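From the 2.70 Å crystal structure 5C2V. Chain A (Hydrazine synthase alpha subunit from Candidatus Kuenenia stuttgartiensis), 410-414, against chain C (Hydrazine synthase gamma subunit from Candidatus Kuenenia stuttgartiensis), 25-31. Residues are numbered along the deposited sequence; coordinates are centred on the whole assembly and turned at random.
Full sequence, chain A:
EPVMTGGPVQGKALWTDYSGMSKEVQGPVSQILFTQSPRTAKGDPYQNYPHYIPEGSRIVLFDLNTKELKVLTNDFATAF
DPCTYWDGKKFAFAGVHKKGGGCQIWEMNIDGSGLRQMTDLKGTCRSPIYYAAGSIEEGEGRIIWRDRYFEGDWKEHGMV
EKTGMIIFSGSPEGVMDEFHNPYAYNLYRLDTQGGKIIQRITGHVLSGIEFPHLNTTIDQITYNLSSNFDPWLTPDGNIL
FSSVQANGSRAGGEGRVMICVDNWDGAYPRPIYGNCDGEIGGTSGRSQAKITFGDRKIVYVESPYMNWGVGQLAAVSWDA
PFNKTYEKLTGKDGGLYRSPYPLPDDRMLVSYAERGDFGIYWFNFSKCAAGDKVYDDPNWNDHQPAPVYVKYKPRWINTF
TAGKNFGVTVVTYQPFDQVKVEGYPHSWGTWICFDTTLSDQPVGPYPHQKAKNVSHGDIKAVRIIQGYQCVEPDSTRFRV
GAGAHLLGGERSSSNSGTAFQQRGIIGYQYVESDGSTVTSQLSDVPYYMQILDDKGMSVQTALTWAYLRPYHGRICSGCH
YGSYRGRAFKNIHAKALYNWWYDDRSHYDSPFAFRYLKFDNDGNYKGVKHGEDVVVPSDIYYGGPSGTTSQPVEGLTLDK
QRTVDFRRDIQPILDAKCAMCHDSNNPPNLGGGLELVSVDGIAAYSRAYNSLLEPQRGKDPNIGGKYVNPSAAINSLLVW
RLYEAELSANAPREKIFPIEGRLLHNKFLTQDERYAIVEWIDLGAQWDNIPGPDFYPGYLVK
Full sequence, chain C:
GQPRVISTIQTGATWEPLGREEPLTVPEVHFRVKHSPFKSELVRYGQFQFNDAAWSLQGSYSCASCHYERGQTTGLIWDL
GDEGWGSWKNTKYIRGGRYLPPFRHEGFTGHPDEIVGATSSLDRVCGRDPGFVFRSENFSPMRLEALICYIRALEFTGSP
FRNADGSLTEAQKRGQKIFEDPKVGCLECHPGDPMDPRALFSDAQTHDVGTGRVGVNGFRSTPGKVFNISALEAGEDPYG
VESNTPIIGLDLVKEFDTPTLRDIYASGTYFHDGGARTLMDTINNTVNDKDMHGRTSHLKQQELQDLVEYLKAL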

# COMPACT_ATOMS: atom_id res chain seq x y z
N VAL A 410 -27.14 16.14 34.07
CA VAL A 410 -26.54 17.43 33.73
C VAL A 410 -27.23 18.58 34.45
O VAL A 410 -26.74 19.71 34.44
CB VAL A 410 -26.60 17.69 32.21
CG1 VAL A 410 -25.70 16.71 31.47
CG2 VAL A 410 -28.03 17.61 31.71
N VAL A 411 -28.37 18.30 35.07
CA VAL A 411 -29.13 19.33 35.77
C VAL A 411 -28.72 19.43 37.24
O VAL A 411 -28.15 20.43 37.66
CB VAL A 411 -30.64 19.07 35.69
CG1 VAL A 411 -31.41 20.19 36.37
CG2 VAL A 411 -31.08 18.93 34.23
N THR A 412 -29.02 18.39 38.01
CA THR A 412 -28.74 18.40 39.45
C THR A 412 -27.37 17.79 39.78
O THR A 412 -26.89 17.92 40.90
CB THR A 412 -29.83 17.62 40.22
OG1 THR A 412 -31.10 17.83 39.61
CG2 THR A 412 -29.89 18.07 41.67
N TYR A 413 -26.76 17.17 38.78
CA TYR A 413 -25.55 16.36 38.97
C TYR A 413 -25.77 15.33 40.09
O TYR A 413 -25.09 15.34 41.11
CB TYR A 413 -24.34 17.24 39.29
CG TYR A 413 -23.00 16.57 39.06
CD1 TYR A 413 -22.45 16.48 37.79
CD2 TYR A 413 -22.29 16.02 40.12
CE1 TYR A 413 -21.23 15.86 37.58
CE2 TYR A 413 -21.07 15.41 39.92
CZ TYR A 413 -20.54 15.33 38.65
OH TYR A 413 -19.33 14.72 38.44
N GLN A 414 -26.75 14.46 39.87
CA GLN A 414 -27.06 13.38 40.80
C GLN A 414 -26.90 12.01 40.14
O GLN A 414 -27.58 11.71 39.17
CB GLN A 414 -28.47 13.53 41.36
CG GLN A 414 -28.58 14.57 42.47
CD GLN A 414 -29.98 14.68 43.03
OE1 GLN A 414 -30.93 15.01 42.32
NE2 GLN A 414 -30.13 14.39 44.32
N THR C 25 -15.08 20.12 43.77
CA THR C 25 -15.95 19.12 43.15
C THR C 25 -17.25 19.80 42.76
O THR C 25 -17.60 20.84 43.33
CB THR C 25 -16.23 17.93 44.09
OG1 THR C 25 -17.13 18.34 45.12
CG2 THR C 25 -14.94 17.42 44.71
N VAL C 26 -17.96 19.24 41.79
CA VAL C 26 -19.27 19.76 41.40
C VAL C 26 -20.27 19.79 42.57
O VAL C 26 -21.01 20.77 42.72
CB VAL C 26 -19.87 18.96 40.23
CG1 VAL C 26 -21.23 19.51 39.84
CG2 VAL C 26 -18.93 18.98 39.03
N PRO C 27 -20.31 18.74 43.41
CA PRO C 27 -21.17 18.87 44.60
C PRO C 27 -20.75 20.03 45.51
O PRO C 27 -21.62 20.66 46.12
CB PRO C 27 -20.99 17.53 45.31
CG PRO C 27 -20.66 16.58 44.23
CD PRO C 27 -19.81 17.36 43.27
N GLU C 28 -19.45 20.29 45.60
CA GLU C 28 -18.96 21.42 46.38
C GLU C 28 -19.40 22.75 45.77
O GLU C 28 -19.64 23.72 46.49
CB GLU C 28 -17.43 21.38 46.50
CG GLU C 28 -16.91 20.39 47.53
CD GLU C 28 -15.39 20.38 47.60
OE1 GLU C 28 -14.75 20.44 46.53
OE2 GLU C 28 -14.85 20.31 48.72
N VAL C 29 -19.50 22.79 44.45
CA VAL C 29 -19.97 23.98 43.75
C VAL C 29 -21.45 24.19 44.03
O VAL C 29 -21.89 25.30 44.33
CB VAL C 29 -19.74 23.88 42.23
CG1 VAL C 29 -20.38 25.06 41.52
CG2 VAL C 29 -18.25 23.81 41.93
N HIS C 30 -22.23 23.11 43.94
CA HIS C 30 -23.65 23.16 44.27
C HIS C 30 -23.85 23.44 45.76
O HIS C 30 -24.90 23.92 46.17
CB HIS C 30 -24.34 21.85 43.89
CG HIS C 30 -24.49 21.65 42.41
ND1 HIS C 30 -24.95 20.48 41.86
CD2 HIS C 30 -24.23 22.48 41.37
CE1 HIS C 30 -24.98 20.59 40.55
NE2 HIS C 30 -24.54 21.79 40.22
N PHE C 31 -22.83 23.14 46.55
CA PHE C 31 -22.89 23.35 47.99
C PHE C 31 -22.89 24.83 48.35
O PHE C 31 -23.29 25.21 49.45
CB PHE C 31 -21.73 22.64 48.70
CG PHE C 31 -21.79 22.73 50.20
CD1 PHE C 31 -22.69 21.97 50.92
CD2 PHE C 31 -20.94 23.59 50.89
CE1 PHE C 31 -22.75 22.05 52.30
CE2 PHE C 31 -21.00 23.67 52.27
CZ PHE C 31 -21.90 22.90 52.97

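Small contacts between subunits are often organised around one aromatic side chain that lies against a short helix, with the neighbouring backbone supplying the polar part of the contact. One patch where the alpha and gamma subunits of hydrazine synthase meet illustrates the principle: 202 Å² is buried, both sides summed, between an irregular segment of chain A and a helical segment of chain C.

Val A410 opens the segment without touching the partner. At Val A411 the CA-to-CB bond points away, and the nearest approach is made by the backbone, whose O lies 4.3 Å from CE1 of His C30, obliquely to the imidazole. Thr A412 repeats the pattern more closely. Its CA-to-CB bond likewise points away, yet its carbonyl reaches the edge of the histidine ring near the ring plane, with Thr A412 O 3.3 Å from His C30 CE1 and 3.4 Å from His C30 ND1. An approach of this kind brings the partly negative oxygen to the ring's polarised periphery rather than to its pi cloud. Whether the contact with ND1 amounts to a hydrogen bond is left open by the geometry; NE2 of the same ring is hydrogen-bonded elsewhere in the structure.

Tyr A413 is the centre of the contact, with 73 Å² of its surface covered. Its backbone adopts positive phi and psi (52°/61°), its chi1 is in the t well, and its CA-to-CB bond points toward the chain C segment. Val C26 covers one face of the ring: its CG1 stands 3.7 Å from the ring centroid and only 20° off the normal, a CH-pi arrangement, and comes within 3.5 Å of Tyr A413 CG. Pro C27 adds a looser apolar contact, its CD 4.1 Å from Tyr A413 CE2. At the base of the side chain, Tyr A413 CB packs 3.6 Å from CE1 of His C30, so the residue touches Val C26, Pro C27 and His C30. Its hydroxyl is satisfied elsewhere in the structure. Gln A414 then leaves the contact, its CA-to-CB bond pointing sideways.

The helix brings Val C26 and His C30 to the same segment because residues four apart lie roughly one turn from each other; the bond from His C30 N to Val C26 O, 2.9 Å, spans that turn. Behind them, Thr C25 caps the helix, its OG1 accepting from Glu C28 N at 3.1 Å, while Thr C25 N donates to Glu C28 OE1 at 2.8 Å. Neither Thr C25 nor Glu C28 touches the chain A segment.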